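Local coordinates for putative Phosphate (Eubacterium rectale, PDB 3DAO), which is a putative phosphatase of the haloacid dehalogenase-like hydrolase family, probably removing phosphate groups from a substrate not yet identified, at residues C231-N236 with I248-S253; E241-A246 with A261-T266; V252-Q257 with C267-E272; D235-I240 with R256-A261. One frame throughout, in Å; residues are numbered along the deposited sequence.

Interaction 1. Residues C231-N236 with I248-S253; sequences CCFGDN and ISYAVS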
loop_
_atom_site.group_PDB
_atom_site.type_symbol
_atom_site.label_atom_id
_atom_site.label_comp_id
_atom_site.label_asym_id
_atom_site.label_seq_id
_atom_site.Cartn_x
_atom_site.Cartn_y
_atom_site.Cartn_z
ATOM N N CYS A 231 -11.264 -6.823 -12.394
ATOM C CA CYS A 231 -10.455 -8.008 -12.103
ATOM C C CYS A 231 -9.285 -7.610 -11.192
ATOM O O CYS A 231 -8.521 -6.734 -11.543
ATOM C CB CYS A 231 -9.925 -8.661 -13.381
ATOM S SG CYS A 231 -8.794 -10.031 -13.134
ATOM N N CYS A 232 -9.181 -8.261 -10.027
ATOM C CA CYS A 232 -8.088 -8.054 -9.064
ATOM C C CYS A 232 -7.214 -9.293 -8.891
ATOM O O CYS A 232 -7.673 -10.426 -8.923
ATOM C CB CYS A 232 -8.633 -7.649 -7.683
ATOM S SG CYS A 232 -9.496 -6.067 -7.663
ATOM N N PHE A 233 -5.937 -9.026 -8.694
ATOM C CA PHE A 233 -4.933 -10.029 -8.406
ATOM C C PHE A 233 -4.313 -9.710 -7.069
ATOM O O PHE A 233 -3.976 -8.565 -6.777
ATOM C CB PHE A 233 -3.794 -10.030 -9.429
ATOM C CG PHE A 233 -4.224 -10.434 -10.795
ATOM C CD1 PHE A 233 -4.662 -9.486 -11.703
ATOM C CD2 PHE A 233 -4.195 -11.779 -11.183
ATOM C CE1 PHE A 233 -5.055 -9.850 -12.977
ATOM C CE2 PHE A 233 -4.599 -12.141 -12.464
ATOM C CZ PHE A 233 -5.039 -11.187 -13.347
ATOM N N GLY A 234 -4.153 -10.735 -6.253
ATOM C CA GLY A 234 -3.550 -10.550 -4.936
ATOM C C GLY A 234 -2.924 -11.762 -4.288
ATOM O O GLY A 234 -2.955 -12.870 -4.816
ATOM N N ASP A 235 -2.276 -11.509 -3.156
ATOM C CA ASP A 235 -1.572 -12.568 -2.434
ATOM C C ASP A 235 -1.566 -12.448 -0.913
ATOM O O ASP A 235 -0.990 -13.297 -0.241
ATOM C CB ASP A 235 -0.114 -12.631 -2.875
ATOM C CG ASP A 235 0.725 -11.471 -2.384
ATOM O OD1 ASP A 235 0.173 -10.434 -1.981
ATOM O OD2 ASP A 235 1.975 -11.597 -2.397
ATOM N N ASN A 236 -2.236 -11.422 -0.408
ATOM C CA ASN A 236 -2.165 -11.022 1.005
ATOM C C ASN A 236 -3.523 -10.987 1.661
ATOM O O ASN A 236 -4.528 -10.756 1.024
ATOM C CB ASN A 236 -1.559 -9.600 1.017
ATOM C CG ASN A 236 -1.074 -9.140 2.380
ATOM O OD1 ASN A 236 -1.839 -8.988 3.349
ATOM N ND2 ASN A 236 0.213 -8.845 2.443
ATOM N N ILE A 248 -14.234 -10.618 -10.909
ATOM C CA ILE A 248 -13.300 -11.731 -11.114
ATOM C C ILE A 248 -12.033 -11.370 -10.373
ATOM O O ILE A 248 -11.649 -10.208 -10.278
ATOM C CB ILE A 248 -13.051 -12.071 -12.632
ATOM C CG1 ILE A 248 -12.454 -13.465 -12.779
ATOM C CG2 ILE A 248 -12.213 -11.040 -13.319
ATOM C CD1 ILE A 248 -12.403 -14.005 -14.236
ATOM N N SER A 249 -11.395 -12.381 -9.815
ATOM C CA SER A 249 -10.187 -12.189 -9.060
ATOM C C SER A 249 -9.362 -13.447 -8.993
ATOM O O SER A 249 -9.886 -14.566 -9.138
ATOM C CB SER A 249 -10.502 -11.689 -7.656
ATOM O OG SER A 249 -11.223 -12.663 -6.907
ATOM N N TYR A 250 -8.076 -13.220 -8.775
ATOM C CA TYR A 250 -7.077 -14.278 -8.704
ATOM C C TYR A 250 -6.146 -14.106 -7.544
ATOM O O TYR A 250 -5.615 -13.001 -7.306
ATOM C CB TYR A 250 -6.212 -14.312 -9.985
ATOM C CG TYR A 250 -7.004 -14.607 -11.226
ATOM C CD1 TYR A 250 -7.764 -13.603 -11.828
ATOM C CD2 TYR A 250 -7.056 -15.904 -11.760
ATOM C CE1 TYR A 250 -8.530 -13.876 -12.959
ATOM C CE2 TYR A 250 -7.842 -16.189 -12.894
ATOM C CZ TYR A 250 -8.570 -15.150 -13.477
ATOM O OH TYR A 250 -9.359 -15.351 -14.585
ATOM N N ALA A 251 -5.956 -15.220 -6.834
ATOM C CA ALA A 251 -4.952 -15.366 -5.804
ATOM C C ALA A 251 -3.805 -16.206 -6.270
ATOM O O ALA A 251 -3.987 -17.263 -6.886
ATOM C CB ALA A 251 -5.542 -16.025 -4.525
ATOM N N VAL A 252 -2.602 -15.734 -5.993
ATOM C CA VAL A 252 -1.410 -16.556 -6.274
ATOM C C VAL A 252 -1.539 -17.827 -5.423
ATOM O O VAL A 252 -2.008 -17.777 -4.288
ATOM C CB VAL A 252 -0.092 -15.820 -6.070
ATOM C CG1 VAL A 252 -0.004 -14.726 -7.143
ATOM C CG2 VAL A 252 0.038 -15.242 -4.647
ATOM N N SER A 253 -1.132 -18.961 -5.988
ATOM C CA SER A 253 -1.392 -20.264 -5.346
ATOM C C SER A 253 -0.595 -20.520 -4.080
ATOM O O SER A 253 -0.896 -21.448 -3.328
ATOM C CB SER A 253 -1.242 -21.429 -6.373
ATOM O OG SER A 253 0.080 -21.522 -6.874
#
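The rings of F233 and Y250 lie alongside each other and point the same way from neighbouring parallel strands. Their planes are only 19° apart, but with centroids 5.2 Å apart the rings are slid so far that they barely overlap; contact runs instead along the CD2-CE2 side of F233, where CD2 lies 3.5 Å from Y250 CB and CE2 equally close to Y250 CD1. Both rings have CG anti to the carbonyl carbon, and with similar first torsions they leave their strands the same way. C231 enters on the same face, its SG at the edge of the Y250 ring, 3.9 Å from CE1, while its CB presses tightly on CG2 of I248. Strands 230-234 and 248-252 belong to the parallel part of the Rossmann-like sheet of haloacid dehalogenase-type hydrolases, and with helix 240-245 they form a beta-alpha-beta unit. Four backbone hydrogen bonds join them, among them Y250 N to C232 O at 2.8 Å. With an alanine at F233, Y250 would probably face a gap, and V275, V278 and L279 of helix 274-281 would lose the ring they pack on. On the face that carries C232, S249 turns its OG between backbone N and carbonyl carbon (chi1 65°), and that hydroxyl is hydrogen-bonded to L243 O and K264 N beyond the strands. At the strand end, the side chain of D235 touches T31 of a probable HAD-type DxDx(T/V) motif.

Interaction 2. Residues E241-A246 with A261-T266; sequences EMLQNA and AAAKHT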
loop_
_atom_site.group_PDB
_atom_site.type_symbol
_atom_site.label_atom_id
_atom_site.label_comp_id
_atom_site.label_asym_id
_atom_site.label_seq_id
_atom_site.Cartn_x
_atom_site.Cartn_y
_atom_site.Cartn_z
ATOM N N GLU A 241 -10.613 -8.167 0.717
ATOM C CA GLU A 241 -11.806 -7.373 0.400
ATOM C C GLU A 241 -11.891 -7.116 -1.111
ATOM O O GLU A 241 -12.952 -7.292 -1.719
ATOM C CB GLU A 241 -11.810 -6.060 1.204
ATOM C CG GLU A 241 -13.051 -5.237 0.970
ATOM C CD GLU A 241 -13.135 -3.990 1.839
ATOM O OE1 GLU A 241 -12.064 -3.410 2.181
ATOM O OE2 GLU A 241 -14.296 -3.606 2.154
HETATM N N MSE A 242 -10.769 -6.765 -1.737
HETATM C CA MSE A 242 -10.806 -6.476 -3.191
HETATM C C MSE A 242 -11.043 -7.773 -3.968
HETATM O O MSE A 242 -11.797 -7.809 -4.945
HETATM C CB MSE A 242 -9.592 -5.650 -3.702
HETATM C CG MSE A 242 -8.309 -6.310 -3.812
HETATM SE SE MSE A 242 -7.089 -5.007 -4.624
HETATM C CE MSE A 242 -5.501 -6.137 -4.824
ATOM N N LEU A 243 -10.441 -8.856 -3.496
ATOM C CA LEU A 243 -10.619 -10.162 -4.185
ATOM C C LEU A 243 -12.089 -10.590 -4.125
ATOM O O LEU A 243 -12.643 -11.161 -5.048
ATOM C CB LEU A 243 -9.703 -11.233 -3.587
ATOM C CG LEU A 243 -8.188 -11.028 -3.721
ATOM C CD1 LEU A 243 -7.400 -12.074 -2.882
ATOM C CD2 LEU A 243 -7.727 -11.041 -5.180
ATOM N N GLN A 244 -12.725 -10.312 -3.006
ATOM C CA GLN A 244 -14.153 -10.663 -2.809
ATOM C C GLN A 244 -15.113 -9.804 -3.567
ATOM O O GLN A 244 -16.138 -10.275 -4.068
ATOM C CB GLN A 244 -14.555 -10.549 -1.338
ATOM C CG GLN A 244 -13.931 -11.615 -0.478
ATOM C CD GLN A 244 -14.310 -11.491 0.990
ATOM O OE1 GLN A 244 -14.691 -10.423 1.475
ATOM N NE2 GLN A 244 -14.165 -12.573 1.705
ATOM N N ASN A 245 -14.783 -8.530 -3.667
ATOM C CA ASN A 245 -15.704 -7.557 -4.271
ATOM C C ASN A 245 -15.601 -7.445 -5.793
ATOM O O ASN A 245 -16.561 -7.029 -6.459
ATOM C CB ASN A 245 -15.514 -6.178 -3.636
ATOM C CG ASN A 245 -15.985 -6.130 -2.195
ATOM O OD1 ASN A 245 -16.636 -7.061 -1.724
ATOM N ND2 ASN A 245 -15.667 -5.049 -1.497
ATOM N N ALA A 246 -14.430 -7.772 -6.316
ATOM C CA ALA A 246 -14.169 -7.732 -7.775
ATOM C C ALA A 246 -14.966 -8.847 -8.469
ATOM O O ALA A 246 -15.080 -9.952 -7.948
ATOM C CB ALA A 246 -12.672 -7.891 -8.068
ATOM N N ALA A 261 -9.429 -18.502 -0.878
ATOM C CA ALA A 261 -10.883 -18.688 -0.765
ATOM C C ALA A 261 -11.635 -17.430 -1.122
ATOM O O ALA A 261 -12.786 -17.479 -1.585
ATOM C CB ALA A 261 -11.283 -19.137 0.659
ATOM N N ALA A 262 -10.975 -16.301 -0.927
ATOM C CA ALA A 262 -11.608 -14.997 -1.207
ATOM C C ALA A 262 -11.692 -14.767 -2.701
ATOM O O ALA A 262 -12.601 -14.091 -3.196
ATOM C CB ALA A 262 -10.801 -13.856 -0.579
ATOM N N ALA A 263 -10.692 -15.291 -3.398
ATOM C CA ALA A 263 -10.545 -15.062 -4.866
ATOM C C ALA A 263 -11.421 -15.974 -5.690
ATOM O O ALA A 263 -11.697 -17.104 -5.290
ATOM C CB ALA A 263 -9.099 -15.273 -5.266
ATOM N N LYS A 264 -11.827 -15.542 -6.884
ATOM C CA LYS A 264 -12.629 -16.446 -7.717
ATOM C C LYS A 264 -11.790 -17.605 -8.256
ATOM O O LYS A 264 -12.302 -18.704 -8.434
ATOM C CB LYS A 264 -13.317 -15.723 -8.890
ATOM C CG LYS A 264 -14.586 -14.930 -8.551
ATOM C CD LYS A 264 -14.373 -13.768 -7.599
ATOM C CE LYS A 264 -15.682 -13.001 -7.396
ATOM N NZ LYS A 264 -15.622 -12.008 -6.276
ATOM N N HIS A 265 -10.503 -17.369 -8.511
ATOM C CA HIS A 265 -9.587 -18.403 -9.022
ATOM C C HIS A 265 -8.204 -18.230 -8.480
ATOM O O HIS A 265 -7.881 -17.236 -7.808
ATOM C CB HIS A 265 -9.464 -18.301 -10.560
ATOM C CG HIS A 265 -10.774 -18.258 -11.266
ATOM N ND1 HIS A 265 -11.543 -19.385 -11.471
ATOM C CD2 HIS A 265 -11.461 -17.221 -11.810
ATOM C CE1 HIS A 265 -12.649 -19.036 -12.109
ATOM N NE2 HIS A 265 -12.627 -17.731 -12.320
ATOM N N THR A 266 -7.355 -19.176 -8.814
ATOM C CA THR A 266 -5.962 -19.075 -8.434
ATOM C C THR A 266 -5.103 -18.986 -9.687
ATOM O O THR A 266 -5.508 -19.401 -10.780
ATOM C CB THR A 266 -5.480 -20.266 -7.591
ATOM O OG1 THR A 266 -5.527 -21.437 -8.393
ATOM C CG2 THR A 266 -6.385 -20.473 -6.366
#
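K264 stretches its side chain across the C-terminal turn of helix 240-245, laying CD and CE alongside A246 O before NZ arrives among the last carbonyls. The chain bends once, at chi2 (63°), and runs extended from there, which carries the ammonium group over to the helix end. NZ donates to A246 O at 2.7 Å, nearly in line with the carbonyl bond, and makes a weak second bond to L243 O at 3.3 Å. Q244 O is also close to NZ, but the angle is too poor for a hydrogen bond. A positive group placed here probably gains from the partial negative charge of the helix C-terminus, a common principle of helix-end stabilisation. The rest of the contact is apolar, and made by small groups. A262 points its methyl at the helix, where CB meets L243 CB at 4.1 Å and Q244 CG at 3.9 Å, so one small side chain fits between two longer ones. Beyond it, L243 reaches CD1 to within 4.3 Å of A263 CB. A263 is the first residue to leave helical geometry after helix 257-262, and the chain turns there toward strand 265-267. A263 also lies against S249 and A251 of strand 248-252; L243 packs on V259 of helix 257-262 as well, while A246 covers V230 and C232 of strand 230-234.

Interaction 3. Residues V252-Q257 with C267-E272; sequences VSNARQ and CAPYWE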
loop_
_atom_site.group_PDB
_atom_site.type_symbol
_atom_site.label_atom_id
_atom_site.label_comp_id
_atom_site.label_asym_id
_atom_site.label_seq_id
_atom_site.Cartn_x
_atom_site.Cartn_y
_atom_site.Cartn_z
ATOM N N VAL A 252 -2.602 -15.734 -5.993
ATOM C CA VAL A 252 -1.410 -16.556 -6.274
ATOM C C VAL A 252 -1.539 -17.827 -5.423
ATOM O O VAL A 252 -2.008 -17.777 -4.288
ATOM C CB VAL A 252 -0.092 -15.820 -6.070
ATOM C CG1 VAL A 252 -0.004 -14.726 -7.143
ATOM C CG2 VAL A 252 0.038 -15.242 -4.647
ATOM N N SER A 253 -1.132 -18.961 -5.988
ATOM C CA SER A 253 -1.392 -20.264 -5.346
ATOM C C SER A 253 -0.595 -20.520 -4.080
ATOM O O SER A 253 -0.896 -21.448 -3.328
ATOM C CB SER A 253 -1.242 -21.429 -6.373
ATOM O OG SER A 253 0.080 -21.522 -6.874
ATOM N N ASN A 254 0.407 -19.697 -3.827
ATOM C CA ASN A 254 1.231 -19.865 -2.645
ATOM C C ASN A 254 0.728 -19.015 -1.488
ATOM O O ASN A 254 1.328 -18.988 -0.417
ATOM C CB ASN A 254 2.701 -19.541 -2.894
ATOM C CG ASN A 254 2.926 -18.099 -3.327
ATOM O OD1 ASN A 254 2.384 -17.665 -4.345
ATOM N ND2 ASN A 254 3.775 -17.369 -2.587
ATOM N N ALA A 255 -0.391 -18.347 -1.720
ATOM C CA ALA A 255 -1.003 -17.475 -0.721
ATOM C C ALA A 255 -1.704 -18.313 0.339
ATOM O O ALA A 255 -2.022 -19.475 0.134
ATOM C CB ALA A 255 -2.068 -16.523 -1.389
ATOM N N ARG A 256 -2.024 -17.680 1.446
ATOM C CA ARG A 256 -2.817 -18.353 2.477
ATOM C C ARG A 256 -4.161 -18.816 1.963
ATOM O O ARG A 256 -4.760 -18.224 1.055
ATOM C CB ARG A 256 -3.039 -17.459 3.698
ATOM C CG ARG A 256 -1.837 -17.398 4.613
ATOM C CD ARG A 256 -2.235 -16.962 6.007
ATOM N NE ARG A 256 -3.342 -17.735 6.566
ATOM C CZ ARG A 256 -3.209 -18.766 7.392
ATOM N NH1 ARG A 256 -2.018 -19.168 7.758
ATOM N NH2 ARG A 256 -4.277 -19.393 7.858
ATOM N N GLN A 257 -4.657 -19.855 2.620
ATOM C CA GLN A 257 -5.950 -20.465 2.328
ATOM C C GLN A 257 -7.092 -19.463 2.269
ATOM O O GLN A 257 -8.035 -19.582 1.452
ATOM C CB GLN A 257 -6.269 -21.565 3.408
ATOM C CG GLN A 257 -5.397 -22.814 3.272
ATOM C CD GLN A 257 -5.078 -23.577 4.583
ATOM O OE1 GLN A 257 -5.469 -23.175 5.698
ATOM N NE2 GLN A 257 -4.335 -24.684 4.435
ATOM N N CYS A 267 -3.921 -18.444 -9.519
ATOM C CA CYS A 267 -2.930 -18.443 -10.580
ATOM C C CYS A 267 -1.628 -18.888 -9.954
ATOM O O CYS A 267 -1.516 -18.978 -8.725
ATOM C CB CYS A 267 -2.788 -17.065 -11.289
ATOM S SG CYS A 267 -2.239 -15.721 -10.273
ATOM N N ALA A 268 -0.639 -19.132 -10.802
ATOM C CA ALA A 268 0.669 -19.603 -10.345
ATOM C C ALA A 268 1.432 -18.536 -9.582
ATOM O O ALA A 268 1.137 -17.342 -9.706
ATOM C CB ALA A 268 1.517 -20.097 -11.561
ATOM N N PRO A 269 2.445 -18.953 -8.822
ATOM C CA PRO A 269 3.240 -18.009 -8.062
ATOM C C PRO A 269 4.045 -17.065 -8.963
ATOM O O PRO A 269 4.158 -17.276 -10.180
ATOM C CB PRO A 269 4.167 -18.890 -7.237
ATOM C CG PRO A 269 3.475 -20.210 -7.161
ATOM C CD PRO A 269 2.693 -20.353 -8.419
ATOM N N TYR A 270 4.588 -16.023 -8.367
ATOM C CA TYR A 270 5.288 -15.042 -9.163
ATOM C C TYR A 270 6.514 -15.652 -9.844
ATOM O O TYR A 270 6.949 -15.178 -10.887
ATOM C CB TYR A 270 5.681 -13.834 -8.337
ATOM C CG TYR A 270 6.779 -14.094 -7.356
ATOM C CD1 TYR A 270 8.086 -14.181 -7.776
ATOM C CD2 TYR A 270 6.494 -14.280 -6.006
ATOM C CE1 TYR A 270 9.100 -14.402 -6.873
ATOM C CE2 TYR A 270 7.497 -14.509 -5.088
ATOM C CZ TYR A 270 8.794 -14.575 -5.528
ATOM O OH TYR A 270 9.791 -14.806 -4.610
ATOM N N TRP A 271 7.030 -16.725 -9.273
ATOM C CA TRP A 271 8.265 -17.349 -9.788
ATOM C C TRP A 271 7.952 -18.216 -10.974
ATOM O O TRP A 271 8.851 -18.781 -11.589
ATOM C CB TRP A 271 9.069 -18.125 -8.724
ATOM C CG TRP A 271 8.320 -19.146 -7.983
ATOM C CD1 TRP A 271 8.107 -20.431 -8.352
ATOM C CD2 TRP A 271 7.704 -18.982 -6.707
ATOM N NE1 TRP A 271 7.362 -21.073 -7.401
ATOM C CE2 TRP A 271 7.105 -20.206 -6.377
ATOM C CE3 TRP A 271 7.583 -17.906 -5.816
ATOM C CZ2 TRP A 271 6.407 -20.397 -5.189
ATOM C CZ3 TRP A 271 6.886 -18.095 -4.647
ATOM C CH2 TRP A 271 6.308 -19.332 -4.341
ATOM N N GLU A 272 6.666 -18.281 -11.281
ATOM C CA GLU A 272 6.160 -18.998 -12.449
ATOM C C GLU A 272 5.405 -18.034 -13.350
ATOM O O GLU A 272 4.737 -18.422 -14.320
ATOM C CB GLU A 272 5.265 -20.163 -12.053
ATOM C CG GLU A 272 6.069 -21.284 -11.453
ATOM C CD GLU A 272 5.240 -22.463 -11.009
ATOM O OE1 GLU A 272 4.017 -22.470 -11.237
ATOM O OE2 GLU A 272 5.846 -23.388 -10.409
HETATM O O HOH W 1 3.311 -15.625 -5.830
#
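The two backbones run parallel as they leave the sheet, V252 paired with C267 at a CA-CA distance of 4.9 Å, and then separate. S253 N gives a weak, bent bond to C267 O (2.8 Å, 125° at the hydrogen). A type I turn that starts at V252 itself and ends at A255 swings the first segment aside, whereas the second continues through P269 into a short 3-10 turn at 270-272. At the pairing itself V252 CG1 meets C267 SG at 4.0 Å. S253 sets its OG between backbone N and carbonyl carbon (chi1 63°), which brings it to 3.3 Å from P269 CD. N254 spans the proline and the tryptophan: OD1 lies 3.6 Å from P269 CB, and ND2 comes within 3.7 Å of W271 CH2, the amide plane turned 61° from the indole. P269 in turn places CB over the centre of one indole face, so the indole meets P269 on that face and N254 at CH2. A bridging water donates to N254 OD1 and accepts from Y270 N, linking the turn to the start of the 3-10 segment. Y270 packs on K34, and C267 on V275 and V278 of helix 274-281. Such loops at the C-terminal ends of adjacent parallel strands are typical of Rossmann-like alpha/beta folds, where this end of the sheet commonly carries the active site, as in haloacid dehalogenase-type enzymes.

Interaction 4. Residues D235-I240 with R256-A261; sequences DNLNDI and RQEVIA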
loop_
_atom_site.group_PDB
_atom_site.type_symbol
_atom_site.label_atom_id
_atom_site.label_comp_id
_atom_site.label_asym_id
_atom_site.label_seq_id
_atom_site.Cartn_x
_atom_site.Cartn_y
_atom_site.Cartn_z
ATOM N N ASP A 235 -2.276 -11.509 -3.156
ATOM C CA ASP A 235 -1.572 -12.568 -2.434
ATOM C C ASP A 235 -1.566 -12.448 -0.913
ATOM O O ASP A 235 -0.990 -13.297 -0.241
ATOM C CB ASP A 235 -0.114 -12.631 -2.875
ATOM C CG ASP A 235 0.725 -11.471 -2.384
ATOM O OD1 ASP A 235 0.173 -10.434 -1.981
ATOM O OD2 ASP A 235 1.975 -11.597 -2.397
ATOM N N ASN A 236 -2.236 -11.422 -0.408
ATOM C CA ASN A 236 -2.165 -11.022 1.005
ATOM C C ASN A 236 -3.523 -10.987 1.661
ATOM O O ASN A 236 -4.528 -10.756 1.024
ATOM C CB ASN A 236 -1.559 -9.600 1.017
ATOM C CG ASN A 236 -1.074 -9.140 2.380
ATOM O OD1 ASN A 236 -1.839 -8.988 3.349
ATOM N ND2 ASN A 236 0.213 -8.845 2.443
ATOM N N LEU A 237 -3.541 -11.212 2.970
ATOM C CA LEU A 237 -4.810 -11.126 3.697
ATOM C C LEU A 237 -5.415 -9.745 3.476
ATOM O O LEU A 237 -6.626 -9.622 3.414
ATOM C CB LEU A 237 -4.632 -11.369 5.198
ATOM C CG LEU A 237 -4.275 -12.794 5.636
ATOM C CD1 LEU A 237 -3.908 -12.792 7.148
ATOM C CD2 LEU A 237 -5.401 -13.770 5.342
ATOM N N ASN A 238 -4.575 -8.720 3.310
ATOM C CA ASN A 238 -5.098 -7.344 3.098
ATOM C C ASN A 238 -5.717 -7.146 1.687
ATOM O O ASN A 238 -6.263 -6.094 1.371
ATOM C CB ASN A 238 -4.079 -6.236 3.438
ATOM C CG ASN A 238 -2.943 -6.084 2.415
ATOM O OD1 ASN A 238 -3.059 -6.456 1.254
ATOM N ND2 ASN A 238 -1.837 -5.473 2.857
ATOM N N ASP A 239 -5.659 -8.191 0.871
ATOM C CA ASP A 239 -6.231 -8.153 -0.492
ATOM C C ASP A 239 -7.590 -8.804 -0.529
ATOM O O ASP A 239 -8.279 -8.800 -1.542
ATOM C CB ASP A 239 -5.338 -8.936 -1.472
ATOM C CG ASP A 239 -4.042 -8.230 -1.776
ATOM O OD1 ASP A 239 -4.039 -6.987 -1.929
ATOM O OD2 ASP A 239 -3.016 -8.921 -1.865
ATOM N N ILE A 240 -7.977 -9.370 0.600
ATOM C CA ILE A 240 -9.221 -10.152 0.645
ATOM C C ILE A 240 -10.476 -9.377 0.218
ATOM O O ILE A 240 -11.307 -9.866 -0.549
ATOM C CB ILE A 240 -9.410 -10.853 2.017
ATOM C CG1 ILE A 240 -8.493 -12.076 2.067
ATOM C CG2 ILE A 240 -10.868 -11.254 2.234
ATOM C CD1 ILE A 240 -8.429 -12.821 3.435
ATOM N N ARG A 256 -2.024 -17.680 1.446
ATOM C CA ARG A 256 -2.817 -18.353 2.477
ATOM C C ARG A 256 -4.161 -18.816 1.963
ATOM O O ARG A 256 -4.760 -18.224 1.055
ATOM C CB ARG A 256 -3.039 -17.459 3.698
ATOM C CG ARG A 256 -1.837 -17.398 4.613
ATOM C CD ARG A 256 -2.235 -16.962 6.007
ATOM N NE ARG A 256 -3.342 -17.735 6.566
ATOM C CZ ARG A 256 -3.209 -18.766 7.392
ATOM N NH1 ARG A 256 -2.018 -19.168 7.758
ATOM N NH2 ARG A 256 -4.277 -19.393 7.858
ATOM N N GLN A 257 -4.657 -19.855 2.620
ATOM C CA GLN A 257 -5.950 -20.465 2.328
ATOM C C GLN A 257 -7.092 -19.463 2.269
ATOM O O GLN A 257 -8.035 -19.582 1.452
ATOM C CB GLN A 257 -6.269 -21.565 3.408
ATOM C CG GLN A 257 -5.397 -22.814 3.272
ATOM C CD GLN A 257 -5.078 -23.577 4.583
ATOM O OE1 GLN A 257 -5.469 -23.175 5.698
ATOM N NE2 GLN A 257 -4.335 -24.684 4.435
ATOM N N GLU A 258 -7.043 -18.486 3.168
ATOM C CA GLU A 258 -8.125 -17.491 3.220
ATOM C C GLU A 258 -8.116 -16.581 2.002
ATOM O O GLU A 258 -9.165 -16.096 1.555
ATOM C CB GLU A 258 -8.068 -16.631 4.475
ATOM C CG GLU A 258 -8.281 -17.403 5.755
ATOM C CD GLU A 258 -7.047 -18.157 6.217
ATOM O OE1 GLU A 258 -5.984 -17.989 5.596
ATOM O OE2 GLU A 258 -7.135 -18.898 7.232
ATOM N N VAL A 259 -6.912 -16.331 1.490
ATOM C CA VAL A 259 -6.773 -15.443 0.307
ATOM C C VAL A 259 -7.312 -16.227 -0.882
ATOM O O VAL A 259 -8.128 -15.734 -1.674
ATOM C CB VAL A 259 -5.337 -14.998 0.098
ATOM C CG1 VAL A 259 -5.243 -14.100 -1.134
ATOM C CG2 VAL A 259 -4.802 -14.288 1.363
ATOM N N ILE A 260 -6.885 -17.485 -0.977
ATOM C CA ILE A 260 -7.328 -18.340 -2.063
ATOM C C ILE A 260 -8.846 -18.412 -2.067
ATOM O O ILE A 260 -9.484 -18.291 -3.101
ATOM C CB ILE A 260 -6.719 -19.752 -1.985
ATOM C CG1 ILE A 260 -5.221 -19.653 -2.304
ATOM C CG2 ILE A 260 -7.493 -20.705 -2.949
ATOM C CD1 ILE A 260 -4.409 -20.932 -2.036
ATOM N N ALA A 261 -9.429 -18.502 -0.878
ATOM C CA ALA A 261 -10.883 -18.688 -0.765
ATOM C C ALA A 261 -11.635 -17.430 -1.122
ATOM O O ALA A 261 -12.786 -17.479 -1.585
ATOM C CB ALA A 261 -11.283 -19.137 0.659
HETATM O O HOH W 2 -1.070 -14.966 1.940
#
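The loop after strand 230-234 carries D235 and D239 beside D27 of a probable HAD-type DxDx(T/V) motif, a cluster of carboxylates consistent with the metal-binding acidic site of this family. V259 packs against the loop backbone, its CG2 3.6 Å from N236 C. L237 and I240 extend the apolar patch, with L237 CD2 and I240 CD1 each 4.0 Å from E258 CB. A water joins the segments too, donating to D235 O and accepting from R256 N. Within the loop, D239 OD2 accepts from D235 N and N236 N, which reach it from opposite faces of the carboxylate, and an Asx turn links N236 OD1 to N238 N at 2.7 Å. Across the way, E258 bends at chi2 (79°) to bring its carboxylate back to R256 in a side-on salt bridge: NE to OE1 at 2.8 Å and NH2 to OE2 at 3.0 Å. Were E258 exchanged for an alanine, the CB contacts could remain, but the R256 guanidinium would probably lose this partner and be less firmly held. K212 makes a salt bridge to D239 OD1 and a hydrogen bond to N238 OD1, while V259 also rests on A251 of strand 248-252.

Burial and chemistry change together across these four contacts. Interaction 1 is the buried one, a ladder of backbone bonds within the parallel sheet with aromatic and sulfur contacts on one face. Interaction 2 lies at its other face, sharing the S249 hydroxyl with it, and is partly buried: alanine-sized packing inside, a lysine at the helix end outside. Interaction 3 continues the sheet beyond V252, where a single weak backbone bond gives way to loop side chains and a water. Interaction 4, a surface contact, has no direct hydrogen bond between its segments and relies on aliphatic contact; through helix 257-262 it meets interaction 2, where L243 touches V259.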